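Local coordinates for DNA photolyase (Agrobacterium tumefaciens, PDB 4U63), which repairs cyclobutane pyrimidine dimers in ultraviolet-damaged DNA with light, as a class III photolyase that carries flavin-adenine dinucleotide and a methenyltetrahydrofolate antenna, at residues Arg91-Ser96 with Lys195-Ser200; Gln149-Pro154 with Ser270-Trp275; Glu315-Asp320 with Asp379-Glu384; Gly340-Pro345 with Leu475-His480. All blocks are in the same frame, centred on the assembly; numbering follows the deposited sequence. Where two conformers were deposited one is given.

Contact 1: residues Arg91-Ser96 with Lys195-Ser200; sequences RLVLAS and KVWPKS. With SO4 (sulfate ion), chain H.
R91 and W197 make the stacking part of this contact. The arginine runs extended from CG to NE over one face of the indole, and its guanidinium lies nearly parallel to the ring, the planes 11° apart and the centres 4.0 Å apart. The closest approach is NE of R91 to CD1 of W197, at 3.3 Å. Behind the charged end, CD of R91 sits almost on the normal of the five-membered ring, 3.5 Å from its centroid, a CH-pi contact. The arginine thus gives the indole face both its flat guanidinium and its aliphatic CD.

The guanidinium edge takes the polar partners. NH1 of R91 donates to O3 of a sulfate, probably from the crystallisation liquor, at 3.2 Å, and NH2 adds a weak bond to O1. A water accepts from NH1 and donates to the carbonyl of P198.

Farther along, the backbone N of L94 donates to OG of S200 at 2.9 Å and 163°. With OG anti to the backbone N of S200 (chi1 178°), the hydroxyl faces the strand. A second water links the carbonyls of L94 and K199. Between these polar ends, CG2 of V93 meets CE3 of W197 at 4.1 Å.

Backbone bonding of L94 with E201 continues the loop along strand 93-96, an edge strand of the photolyase domain's parallel alpha/beta sheet, beside strand 53-59; P198 touches helix 99-110, and L92 packs on helix 68-87.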
loop_
_atom_site.group_PDB
_atom_site.type_symbol
_atom_site.label_atom_id
_atom_site.label_comp_id
_atom_site.label_asym_id
_atom_site.label_seq_id
_atom_site.Cartn_x
_atom_site.Cartn_y
_atom_site.Cartn_z
ATOM N N ARG A 91 7.782 10.352 24.242
ATOM C CA ARG A 91 6.417 10.717 23.884
ATOM C C ARG A 91 6.413 10.987 22.403
ATOM O O ARG A 91 7.477 11.135 21.797
ATOM C CB ARG A 91 5.978 11.998 24.571
ATOM C CG ARG A 91 5.863 11.942 26.078
ATOM C CD ARG A 91 5.175 13.208 26.548
ATOM N NE ARG A 91 5.192 13.353 27.992
ATOM C CZ ARG A 91 4.676 14.389 28.647
ATOM N NH1 ARG A 91 4.093 15.389 27.985
ATOM N NH2 ARG A 91 4.745 14.429 29.969
ATOM N N LEU A 92 5.218 11.071 21.830
ATOM C CA LEU A 92 5.047 11.518 20.460
ATOM C C LEU A 92 4.316 12.857 20.455
ATOM O O LEU A 92 3.162 12.938 20.850
ATOM C CB LEU A 92 4.268 10.492 19.634
ATOM C CG LEU A 92 4.059 10.820 18.151
ATOM C CD1 LEU A 92 5.379 10.898 17.382
ATOM C CD2 LEU A 92 3.159 9.786 17.503
ATOM N N VAL A 93 5.005 13.901 20.016
ATOM C CA VAL A 93 4.390 15.216 19.830
ATOM C C VAL A 93 3.586 15.208 18.527
ATOM O O VAL A 93 4.100 14.838 17.468
ATOM C CB VAL A 93 5.441 16.339 19.768
ATOM C CG1 VAL A 93 4.780 17.693 19.518
ATOM C CG2 VAL A 93 6.256 16.391 21.050
ATOM N N LEU A 94 2.326 15.623 18.614
ATOM C CA LEU A 94 1.470 15.750 17.446
ATOM C C LEU A 94 1.293 17.220 17.120
ATOM O O LEU A 94 1.066 18.033 18.008
ATOM C CB LEU A 94 0.111 15.116 17.714
ATOM C CG LEU A 94 0.102 13.621 18.039
ATOM C CD1 LEU A 94 -1.341 13.166 18.176
ATOM C CD2 LEU A 94 0.834 12.782 16.992
ATOM N N ALA A 95 1.393 17.551 15.841
ATOM C CA ALA A 95 1.260 18.927 15.379
ATOM C C ALA A 95 0.654 18.967 13.982
ATOM O O ALA A 95 0.854 18.049 13.189
ATOM C CB ALA A 95 2.614 19.606 15.389
ATOM N N SER A 96 -0.093 20.029 13.689
ATOM C CA SER A 96 -0.731 20.186 12.386
ATOM C C SER A 96 -0.339 21.512 11.762
ATOM O O SER A 96 -0.320 22.535 12.441
ATOM C CB SER A 96 -2.254 20.137 12.519
ATOM O OG SER A 96 -2.665 18.965 13.186
ATOM N N LYS A 195 13.390 17.672 29.932
ATOM C CA LYS A 195 12.788 17.950 31.237
ATOM C C LYS A 195 11.350 18.449 31.062
ATOM O O LYS A 195 10.459 18.070 31.830
ATOM C CB LYS A 195 13.617 18.979 32.010
ATOM C CG LYS A 195 13.100 19.259 33.417
ATOM C CD LYS A 195 13.835 20.418 34.078
ATOM C CE LYS A 195 13.062 20.965 35.273
ATOM N NZ LYS A 195 11.861 21.758 34.872
ATOM N N VAL A 196 11.144 19.296 30.052
ATOM C CA VAL A 196 9.828 19.835 29.709
ATOM C C VAL A 196 9.490 19.442 28.266
ATOM O O VAL A 196 10.261 19.721 27.353
ATOM C CB VAL A 196 9.805 21.376 29.847
ATOM C CG1 VAL A 196 8.428 21.940 29.506
ATOM C CG2 VAL A 196 10.210 21.796 31.255
ATOM N N TRP A 197 8.343 18.794 28.063
ATOM C CA TRP A 197 7.900 18.399 26.716
ATOM C C TRP A 197 7.179 19.556 26.019
ATOM O O TRP A 197 6.391 20.254 26.652
ATOM C CB TRP A 197 6.964 17.186 26.770
ATOM C CG TRP A 197 7.686 15.895 26.872
ATOM C CD1 TRP A 197 7.926 15.174 28.004
ATOM C CD2 TRP A 197 8.276 15.166 25.798
ATOM N NE1 TRP A 197 8.631 14.036 27.698
ATOM C CE2 TRP A 197 8.858 14.006 26.349
ATOM C CE3 TRP A 197 8.366 15.377 24.421
ATOM C CZ2 TRP A 197 9.525 13.059 25.568
ATOM C CZ3 TRP A 197 9.030 14.442 23.642
ATOM C CH2 TRP A 197 9.603 13.296 24.219
ATOM N N PRO A 198 7.444 19.766 24.711
ATOM C CA PRO A 198 6.598 20.697 23.967
ATOM C C PRO A 198 5.153 20.227 23.975
ATOM O O PRO A 198 4.895 19.025 24.081
ATOM C CB PRO A 198 7.169 20.641 22.541
ATOM C CG PRO A 198 8.570 20.191 22.718
ATOM C CD PRO A 198 8.533 19.235 23.872
ATOM N N LYS A 199 4.224 21.166 23.865
ATOM C CA LYS A 199 2.806 20.829 23.874
ATOM C C LYS A 199 2.436 20.035 22.628
ATOM O O LYS A 199 3.026 20.212 21.561
ATOM C CB LYS A 199 1.940 22.091 24.008
ATOM C CG LYS A 199 2.139 22.826 25.333
ATOM C CD LYS A 199 1.654 22.019 26.541
ATOM C CE LYS A 199 2.378 22.416 27.820
ATOM N NZ LYS A 199 2.350 23.883 28.067
ATOM N N SER A 200 1.466 19.143 22.788
ATOM C CA SER A 200 1.028 18.252 21.715
ATOM C C SER A 200 -0.465 18.382 21.479
ATOM O O SER A 200 -1.229 18.603 22.418
ATOM C CB SER A 200 1.337 16.805 22.088
ATOM O OG SER A 200 0.887 15.906 21.088
HETATM S S SO4 H . 2.867 17.425 31.071
HETATM O O1 SO4 H . 3.647 16.708 32.100
HETATM O O2 SO4 H . 2.253 18.624 31.673
HETATM O O3 SO4 H . 3.758 17.824 29.961
HETATM O O4 SO4 H . 1.800 16.540 30.558
HETATM O O HOH W 1 3.892 16.545 25.100
HETATM O O HOH W 2 1.952 20.637 18.678
#

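Contact 2: residues Gln149-Pro154 with Ser270-Trp275; sequences QLLHEP and SPAAVW
L151 is the projection that fits against the first turn of helix 271-276, and its branches divide the helix surface between them. CG rests on CB of P271 at 3.9 Å, the two side chains passing each other in opposite directions. CD2 settles over the backbone where the helix begins, 3.6 Å from N of A272, and also nears CB of that alanine. CD1 reaches across to the next turn and touches CE3 of W275 at 3.8 Å, the leucine and indole crossing at about a right angle. The hollow is thus lined by P271, A272 and W275, and the leucine enters it with CG anti to its own carbonyl carbon (chi1 -63°).

A second bump points the other way: the pyrrolidine of P271 pushes CG to within 3.3 Å of the carbonyl O of Q149, which accepts from NH1 of R300. No hydrogen bond joins the two segments, and they meet through van der Waals packing. S270 caps the helix: its OG accepts from N of A273 at 3.0 Å and also bonds D39.

The loop after edge strand 142-146 of the parallel sheet thus packs on a helix whose P271 side chain is about 8 Å from FAD; helix 287-309 flanks both, E301 bonding N of L151 and F293 touching V274.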
loop_
_atom_site.group_PDB
_atom_site.type_symbol
_atom_site.label_atom_id
_atom_site.label_comp_id
_atom_site.label_asym_id
_atom_site.label_seq_id
_atom_site.Cartn_x
_atom_site.Cartn_y
_atom_site.Cartn_z
ATOM N N GLN A 149 13.052 2.773 3.777
ATOM C CA GLN A 149 11.776 2.508 3.123
ATOM C C GLN A 149 11.910 1.473 2.000
ATOM O O GLN A 149 11.003 0.664 1.793
ATOM C CB GLN A 149 11.173 3.801 2.558
ATOM C CG GLN A 149 9.796 3.607 1.918
ATOM C CD GLN A 149 9.259 4.863 1.268
ATOM O OE1 GLN A 149 9.986 5.798 1.035
ATOM N NE2 GLN A 149 7.968 4.872 0.965
ATOM N N LEU A 150 13.039 1.522 1.280
ATOM C CA LEU A 150 13.308 0.645 0.154
ATOM C C LEU A 150 14.629 -0.108 0.303
ATOM O O LEU A 150 15.587 0.388 0.891
ATOM C CB LEU A 150 13.379 1.479 -1.139
ATOM C CG LEU A 150 12.143 2.296 -1.531
ATOM C CD1 LEU A 150 12.430 3.150 -2.755
ATOM C CD2 LEU A 150 10.950 1.391 -1.784
ATOM N N LEU A 151 14.667 -1.299 -0.266
ATOM C CA LEU A 151 15.887 -2.096 -0.379
ATOM C C LEU A 151 16.908 -1.473 -1.315
ATOM O O LEU A 151 18.115 -1.654 -1.122
ATOM C CB LEU A 151 15.552 -3.494 -0.898
ATOM C CG LEU A 151 14.664 -4.365 -0.015
ATOM C CD1 LEU A 151 14.306 -5.646 -0.744
ATOM C CD2 LEU A 151 15.368 -4.657 1.293
ATOM N N HIS A 152 16.437 -0.749 -2.326
ATOM C CA HIS A 152 17.343 -0.127 -3.318
ATOM C C HIS A 152 17.179 1.381 -3.298
ATOM O O HIS A 152 16.215 1.902 -2.735
ATOM C CB HIS A 152 17.091 -0.708 -4.723
ATOM C CG HIS A 152 16.060 0.030 -5.521
ATOM N ND1 HIS A 152 14.716 -0.043 -5.244
ATOM C CD2 HIS A 152 16.178 0.852 -6.594
ATOM C CE1 HIS A 152 14.046 0.704 -6.099
ATOM N NE2 HIS A 152 14.908 1.257 -6.930
ATOM N N GLU A 153 18.130 2.069 -3.923
ATOM C CA GLU A 153 18.119 3.514 -4.039
ATOM C C GLU A 153 17.700 3.840 -5.471
ATOM O O GLU A 153 18.482 3.641 -6.380
ATOM C CB GLU A 153 19.507 4.088 -3.719
ATOM C CG GLU A 153 19.778 4.310 -2.230
ATOM C CD GLU A 153 19.068 5.546 -1.648
ATOM O OE1 GLU A 153 19.010 6.597 -2.318
ATOM O OE2 GLU A 153 18.578 5.482 -0.507
ATOM N N PRO A 154 16.442 4.303 -5.671
ATOM C CA PRO A 154 15.999 4.475 -7.063
ATOM C C PRO A 154 16.797 5.484 -7.874
ATOM O O PRO A 154 16.881 5.333 -9.079
ATOM C CB PRO A 154 14.534 4.931 -6.943
ATOM C CG PRO A 154 14.305 5.248 -5.518
ATOM C CD PRO A 154 15.340 4.539 -4.710
ATOM N N SER A 270 10.264 -2.600 7.999
ATOM C CA SER A 270 11.110 -2.332 6.836
ATOM C C SER A 270 11.161 -3.535 5.890
ATOM O O SER A 270 11.054 -4.670 6.338
ATOM C CB SER A 270 12.525 -1.997 7.285
ATOM O OG SER A 270 13.235 -3.149 7.704
ATOM N N PRO A 271 11.358 -3.293 4.576
ATOM C CA PRO A 271 11.490 -4.438 3.680
ATOM C C PRO A 271 12.753 -5.265 3.993
ATOM O O PRO A 271 12.762 -6.461 3.740
ATOM C CB PRO A 271 11.553 -3.787 2.288
ATOM C CG PRO A 271 12.057 -2.405 2.558
ATOM C CD PRO A 271 11.367 -2.024 3.827
ATOM N N ALA A 272 13.793 -4.640 4.556
ATOM C CA ALA A 272 14.998 -5.397 4.946
ATOM C C ALA A 272 14.683 -6.387 6.055
ATOM O O ALA A 272 15.203 -7.488 6.038
ATOM C CB ALA A 272 16.128 -4.473 5.376
ATOM N N ALA A 273 13.835 -5.988 7.008
ATOM C CA ALA A 273 13.416 -6.901 8.090
ATOM C C ALA A 273 12.626 -8.084 7.532
ATOM O O ALA A 273 12.856 -9.225 7.913
ATOM C CB ALA A 273 12.593 -6.165 9.135
ATOM N N VAL A 274 11.707 -7.800 6.614
ATOM C CA VAL A 274 10.934 -8.852 5.944
ATOM C C VAL A 274 11.869 -9.814 5.186
ATOM O O VAL A 274 11.774 -11.033 5.332
ATOM C CB VAL A 274 9.879 -8.263 4.990
ATOM C CG1 VAL A 274 9.141 -9.368 4.243
ATOM C CG2 VAL A 274 8.894 -7.390 5.750
ATOM N N TRP A 275 12.778 -9.261 4.396
ATOM C CA TRP A 275 13.751 -10.080 3.646
ATOM C C TRP A 275 14.604 -10.958 4.568
ATOM O O TRP A 275 14.748 -12.181 4.346
ATOM C CB TRP A 275 14.652 -9.173 2.788
ATOM C CG TRP A 275 15.546 -9.926 1.835
ATOM C CD1 TRP A 275 16.655 -10.670 2.152
ATOM C CD2 TRP A 275 15.406 -10.007 0.416
ATOM N NE1 TRP A 275 17.204 -11.208 1.021
ATOM C CE2 TRP A 275 16.462 -10.816 -0.062
ATOM C CE3 TRP A 275 14.490 -9.470 -0.504
ATOM C CZ2 TRP A 275 16.628 -11.108 -1.417
ATOM C CZ3 TRP A 275 14.658 -9.758 -1.858
ATOM C CH2 TRP A 275 15.726 -10.572 -2.299
#

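Contact 3: residues Glu315-Asp320 with Asp379-Glu384; sequences EKNWND and DWRKGE
The indole of W380 and the guanidinium of R381 are the flat groups of this contact, and N317 and E315 meet them at their edges. One face of the guanidinium lies over CZ2 of W380, which is 4.0 Å from its plane and under its centre. In the guanidinium plane lie the carbonyl O of E315, ND2 of N317, OD1 of D379 and a water. The W380 ring carries CG of R381 and OD1 of D379 on one face and has OD1 of N317 at its edge.

NE1 of W380 donates to OD1 of N317 at 3.1 Å, almost in line with the amide C=O (168°). R381, with CG anti to its carbonyl carbon (chi1 -65°), extends to bring NE within 2.9 Å of the E315 carbonyl O, donating from well above the carbonyl plane; NH2 adds a weak bond. A salt-bridge network joins E315, R381 and D379: OE2 of E315 lies a long 3.7 Å from NE of R381, while NH1 of R381 bonds OD1 of D379 at 2.9 Å. D379 is the helix N-cap, and the same OD1 accepts from N of R381 on the opposite face of the carboxylate. A water joins NH1 to ND2 of N317, whose amide also donates to D323.

This network fastens the start of helix 380-390 to the loop between helices 287-309 and 331-338, while helix 398-407 packs on W380 through W403, Q404 and A407.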
loop_
_atom_site.group_PDB
_atom_site.type_symbol
_atom_site.label_atom_id
_atom_site.label_comp_id
_atom_site.label_asym_id
_atom_site.label_seq_id
_atom_site.Cartn_x
_atom_site.Cartn_y
_atom_site.Cartn_z
ATOM N N GLU A 315 -1.176 10.001 -12.771
ATOM C CA GLU A 315 -2.035 10.940 -13.524
ATOM C C GLU A 315 -1.864 10.947 -15.053
ATOM O O GLU A 315 -2.814 11.282 -15.764
ATOM C CB GLU A 315 -1.838 12.361 -12.985
ATOM C CG GLU A 315 -2.589 13.437 -13.761
ATOM C CD GLU A 315 -4.067 13.130 -13.936
ATOM O OE1 GLU A 315 -4.725 12.702 -12.960
ATOM O OE2 GLU A 315 -4.573 13.328 -15.061
ATOM N N LYS A 316 -0.680 10.601 -15.563
ATOM C CA LYS A 316 -0.446 10.576 -17.017
ATOM C C LYS A 316 -0.106 9.174 -17.492
ATOM O O LYS A 316 0.556 8.420 -16.780
ATOM C CB LYS A 316 0.687 11.530 -17.403
ATOM C CG LYS A 316 0.381 13.002 -17.174
ATOM C CD LYS A 316 1.373 13.867 -17.940
ATOM C CE LYS A 316 1.099 15.349 -17.752
ATOM N NZ LYS A 316 2.226 16.178 -18.265
ATOM N N ASN A 317 -0.560 8.827 -18.696
ATOM C CA ASN A 317 -0.242 7.526 -19.271
ATOM C C ASN A 317 1.267 7.395 -19.454
ATOM O O ASN A 317 1.923 8.299 -19.996
ATOM C CB ASN A 317 -0.918 7.320 -20.626
ATOM C CG ASN A 317 -2.438 7.328 -20.540
ATOM O OD1 ASN A 317 -3.019 6.604 -19.741
ATOM N ND2 ASN A 317 -3.077 8.138 -21.354
ATOM N N TRP A 318 1.820 6.273 -19.011
ATOM C CA TRP A 318 3.228 5.967 -19.301
ATOM C C TRP A 318 3.461 5.935 -20.825
ATOM O O TRP A 318 4.465 6.460 -21.328
ATOM C CB TRP A 318 3.621 4.643 -18.651
ATOM C CG TRP A 318 5.020 4.199 -18.918
ATOM C CD1 TRP A 318 5.510 3.661 -20.078
ATOM C CD2 TRP A 318 6.106 4.226 -17.999
ATOM N NE1 TRP A 318 6.845 3.369 -19.940
ATOM C CE2 TRP A 318 7.239 3.707 -18.674
ATOM C CE3 TRP A 318 6.244 4.654 -16.675
ATOM C CZ2 TRP A 318 8.491 3.595 -18.061
ATOM C CZ3 TRP A 318 7.500 4.543 -16.058
ATOM C CH2 TRP A 318 8.606 4.018 -16.759
ATOM N N ASN A 319 2.525 5.316 -21.546
ATOM C CA ASN A 319 2.537 5.273 -22.995
ATOM C C ASN A 319 1.566 6.329 -23.486
ATOM O O ASN A 319 0.345 6.163 -23.363
ATOM C CB ASN A 319 2.130 3.877 -23.460
ATOM C CG ASN A 319 2.256 3.683 -24.959
ATOM O OD1 ASN A 319 2.205 4.638 -25.751
ATOM N ND2 ASN A 319 2.404 2.425 -25.369
ATOM N N ASP A 320 2.097 7.421 -24.039
ATOM C CA ASP A 320 1.248 8.547 -24.458
ATOM C C ASP A 320 0.357 8.248 -25.672
ATOM O O ASP A 320 -0.501 9.052 -26.005
ATOM C CB ASP A 320 2.063 9.840 -24.672
ATOM C CG ASP A 320 3.086 9.740 -25.800
ATOM O OD1 ASP A 320 3.111 8.735 -26.539
ATOM O OD2 ASP A 320 3.875 10.697 -25.942
ATOM N N ASP A 379 -12.117 5.343 -17.370
ATOM C CA ASP A 379 -10.763 5.847 -17.112
ATOM C C ASP A 379 -10.123 5.185 -15.888
ATOM O O ASP A 379 -10.672 5.233 -14.788
ATOM C CB ASP A 379 -10.853 7.371 -16.911
ATOM C CG ASP A 379 -9.503 8.060 -16.865
ATOM O OD1 ASP A 379 -8.466 7.412 -16.638
ATOM O OD2 ASP A 379 -9.493 9.290 -17.057
ATOM N N TRP A 380 -8.968 4.559 -16.092
ATOM C CA TRP A 380 -8.256 3.875 -15.000
ATOM C C TRP A 380 -7.971 4.779 -13.792
ATOM O O TRP A 380 -7.902 4.305 -12.660
ATOM C CB TRP A 380 -6.956 3.235 -15.498
ATOM C CG TRP A 380 -5.930 4.167 -16.069
ATOM C CD1 TRP A 380 -5.753 4.474 -17.384
ATOM C CD2 TRP A 380 -4.912 4.879 -15.353
ATOM N NE1 TRP A 380 -4.706 5.341 -17.535
ATOM C CE2 TRP A 380 -4.172 5.614 -16.307
ATOM C CE3 TRP A 380 -4.564 4.982 -14.000
ATOM C CZ2 TRP A 380 -3.095 6.430 -15.955
ATOM C CZ3 TRP A 380 -3.488 5.798 -13.650
ATOM C CH2 TRP A 380 -2.768 6.510 -14.628
ATOM N N ARG A 381 -7.838 6.085 -14.040
ATOM C CA ARG A 381 -7.586 7.050 -12.980
ATOM C C ARG A 381 -8.741 7.061 -11.971
ATOM O O ARG A 381 -8.522 7.303 -10.790
ATOM C CB ARG A 381 -7.383 8.447 -13.560
ATOM C CG ARG A 381 -6.159 8.602 -14.442
ATOM C CD ARG A 381 -6.365 9.807 -15.380
ATOM N NE ARG A 381 -5.307 9.940 -16.367
ATOM C CZ ARG A 381 -5.262 9.348 -17.572
ATOM N NH1 ARG A 381 -6.232 8.527 -18.017
ATOM N NH2 ARG A 381 -4.214 9.582 -18.350
ATOM N N LYS A 382 -9.963 6.788 -12.435
ATOM C CA LYS A 382 -11.112 6.722 -11.523
ATOM C C LYS A 382 -11.006 5.512 -10.599
ATOM O O LYS A 382 -11.298 5.611 -9.409
ATOM C CB LYS A 382 -12.424 6.702 -12.296
ATOM C CG LYS A 382 -12.723 8.037 -12.972
ATOM C CD LYS A 382 -13.855 7.931 -13.973
ATOM C CE LYS A 382 -15.206 7.683 -13.324
ATOM N NZ LYS A 382 -15.646 8.809 -12.457
ATOM N N GLY A 383 -10.587 4.377 -11.146
ATOM C CA GLY A 383 -10.348 3.179 -10.333
ATOM C C GLY A 383 -9.211 3.385 -9.339
ATOM O O GLY A 383 -9.302 2.992 -8.175
ATOM N N GLU A 384 -8.130 3.998 -9.816
ATOM C CA GLU A 384 -6.986 4.341 -8.975
ATOM C C GLU A 384 -7.428 5.188 -7.773
ATOM O O GLU A 384 -7.034 4.915 -6.623
ATOM C CB GLU A 384 -5.934 5.086 -9.824
ATOM C CG GLU A 384 -4.559 5.216 -9.180
ATOM C CD GLU A 384 -4.392 6.413 -8.252
ATOM O OE1 GLU A 384 -5.208 7.357 -8.287
ATOM O OE2 GLU A 384 -3.415 6.414 -7.476
HETATM O O HOH W 3 -5.935 7.447 -20.916
#

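Contact 4: residues Gly340-Pro345 with Leu475-His480; sequences GMTGYP and LPIVDH
Two loops meet here by backbone and side-chain hydrogen bonds in the FAD-binding part of the fold, one leading into helix 345-357 and the other into helix 480-495, with Y344 and I477 bridging them. N of I477 donates to the carbonyl O of T342 at 2.8 Å, and CA of P476 adds a CA-H...O contact to the same oxygen. CA of G343 comes within 4.0 Å of CA of P476. With CG anti to its carbonyl carbon (chi1 -73°), Y344 carries OH to the carbonyl O of V478, donating at 2.6 Å, the oxygen lying near the ring plane; CE1 of the ring meets CB of P476 at 3.7 Å. OG1 of T342 accepts from N of Y344, an ST turn, and also bonds D348.

A water donates to OH of Y344 and accepts from N of H480, so the phenol both gives and receives. The hydroxyl therefore ties the 340-345 loop to V478 directly and to the start of helix 480-495 through a water, and most of the polar grip falls on main-chain atoms.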
loop_
_atom_site.group_PDB
_atom_site.type_symbol
_atom_site.label_atom_id
_atom_site.label_comp_id
_atom_site.label_asym_id
_atom_site.label_seq_id
_atom_site.Cartn_x
_atom_site.Cartn_y
_atom_site.Cartn_z
ATOM N N GLY A 340 -19.752 -3.241 -6.049
ATOM C CA GLY A 340 -19.795 -4.658 -6.326
ATOM C C GLY A 340 -21.179 -5.105 -6.756
ATOM O O GLY A 340 -21.703 -6.103 -6.240
ATOM N N MET A 341 -21.776 -4.359 -7.689
ATOM C CA MET A 341 -23.076 -4.704 -8.273
ATOM C C MET A 341 -22.992 -4.790 -9.805
ATOM O O MET A 341 -23.870 -4.299 -10.514
ATOM C CB MET A 341 -24.132 -3.675 -7.854
ATOM C CG MET A 341 -24.407 -3.643 -6.356
ATOM S SD MET A 341 -25.250 -5.117 -5.745
ATOM C CE MET A 341 -26.818 -4.966 -6.579
ATOM N N THR A 342 -21.933 -5.428 -10.303
ATOM C CA THR A 342 -21.726 -5.597 -11.732
ATOM C C THR A 342 -22.479 -6.797 -12.310
ATOM O O THR A 342 -22.688 -6.864 -13.518
ATOM C CB THR A 342 -20.237 -5.763 -12.049
ATOM O OG1 THR A 342 -19.758 -7.009 -11.509
ATOM C CG2 THR A 342 -19.433 -4.601 -11.459
ATOM N N GLY A 343 -22.864 -7.747 -11.456
ATOM C CA GLY A 343 -23.499 -8.992 -11.906
ATOM C C GLY A 343 -22.494 -10.068 -12.314
ATOM O O GLY A 343 -22.897 -11.150 -12.753
ATOM N N TYR A 344 -21.196 -9.760 -12.185
ATOM C CA TYR A 344 -20.101 -10.711 -12.385
ATOM C C TYR A 344 -19.581 -11.072 -10.995
ATOM O O TYR A 344 -18.896 -10.265 -10.362
ATOM C CB TYR A 344 -18.990 -10.088 -13.245
ATOM C CG TYR A 344 -19.379 -9.972 -14.698
ATOM C CD1 TYR A 344 -20.137 -8.887 -15.156
ATOM C CD2 TYR A 344 -19.013 -10.956 -15.619
ATOM C CE1 TYR A 344 -20.511 -8.783 -16.490
ATOM C CE2 TYR A 344 -19.383 -10.861 -16.951
ATOM C CZ TYR A 344 -20.131 -9.775 -17.386
ATOM O OH TYR A 344 -20.491 -9.695 -18.713
ATOM N N PRO A 345 -19.925 -12.276 -10.494
ATOM C CA PRO A 345 -19.635 -12.591 -9.078
ATOM C C PRO A 345 -18.199 -12.372 -8.600
ATOM O O PRO A 345 -18.008 -11.853 -7.519
ATOM C CB PRO A 345 -20.036 -14.053 -8.973
ATOM C CG PRO A 345 -21.179 -14.155 -9.928
ATOM C CD PRO A 345 -20.747 -13.335 -11.109
ATOM N N LEU A 475 -28.334 -8.757 -12.666
ATOM C CA LEU A 475 -27.920 -9.307 -13.955
ATOM C C LEU A 475 -26.640 -8.611 -14.366
ATOM O O LEU A 475 -26.353 -7.518 -13.866
ATOM C CB LEU A 475 -28.981 -9.070 -15.029
ATOM C CG LEU A 475 -30.252 -9.905 -14.947
ATOM C CD1 LEU A 475 -31.290 -9.355 -15.904
ATOM C CD2 LEU A 475 -29.955 -11.356 -15.267
ATOM N N PRO A 476 -25.863 -9.225 -15.285
ATOM C CA PRO A 476 -24.642 -8.567 -15.740
ATOM C C PRO A 476 -24.945 -7.189 -16.273
ATOM O O PRO A 476 -25.873 -7.025 -17.065
ATOM C CB PRO A 476 -24.144 -9.476 -16.864
ATOM C CG PRO A 476 -24.684 -10.797 -16.515
ATOM C CD PRO A 476 -26.045 -10.527 -15.946
ATOM N N ILE A 477 -24.178 -6.195 -15.832
ATOM C CA ILE A 477 -24.399 -4.810 -16.272
ATOM C C ILE A 477 -23.925 -4.576 -17.708
ATOM O O ILE A 477 -24.325 -3.591 -18.342
ATOM C CB ILE A 477 -23.806 -3.769 -15.288
ATOM C CG1 ILE A 477 -22.282 -3.874 -15.174
ATOM C CG2 ILE A 477 -24.466 -3.926 -13.922
ATOM C CD1 ILE A 477 -21.652 -2.698 -14.449
ATOM N N VAL A 478 -23.080 -5.477 -18.214
ATOM C CA VAL A 478 -22.704 -5.477 -19.632
ATOM C C VAL A 478 -22.556 -6.946 -20.086
ATOM O O VAL A 478 -22.199 -7.817 -19.282
ATOM C CB VAL A 478 -21.405 -4.664 -19.872
ATOM C CG1 VAL A 478 -20.194 -5.367 -19.265
ATOM C CG2 VAL A 478 -21.208 -4.385 -21.358
ATOM N N ASP A 479 -22.850 -7.209 -21.360
ATOM C CA ASP A 479 -22.622 -8.518 -21.967
ATOM C C ASP A 479 -21.136 -8.624 -22.299
ATOM O O ASP A 479 -20.564 -7.681 -22.840
ATOM C CB ASP A 479 -23.461 -8.668 -23.240
ATOM C CG ASP A 479 -23.115 -9.918 -24.036
ATOM O OD1 ASP A 479 -23.503 -11.027 -23.622
ATOM O OD2 ASP A 479 -22.467 -9.788 -25.089
ATOM N N HIS A 480 -20.518 -9.760 -21.973
ATOM C CA HIS A 480 -19.075 -9.945 -22.206
ATOM C C HIS A 480 -18.683 -9.703 -23.661
ATOM O O HIS A 480 -17.752 -8.941 -23.931
ATOM C CB HIS A 480 -18.606 -11.343 -21.787
ATOM C CG HIS A 480 -17.213 -11.661 -22.242
ATOM N ND1 HIS A 480 -16.105 -11.074 -21.683
ATOM C CD2 HIS A 480 -16.752 -12.486 -23.208
ATOM C CE1 HIS A 480 -15.015 -11.524 -22.278
ATOM N NE2 HIS A 480 -15.381 -12.383 -23.209
HETATM O O HOH W 4 -21.944 -11.836 -20.314
#

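Contacts 1 and 2 interlock along the chain, their segments alternating, as do those of contacts 3 and 4, while each of the first pair closes before either of the second opens. Contacts 1 and 4 are both peripheral, their centres about 52 Å apart on opposite sides of the chain's centre. Contacts 2 and 3 lie close to the flavin: the side chain of P271 is about 8 Å from FAD and that of W380 about 9 Å, and the two contacts are about 11 Å apart at their nearest atoms. The side chain of M341 in contact 4 is about 13 Å from the methenyltetrahydrofolate, and this contact's nearest atoms are about 12 Å from contact 3.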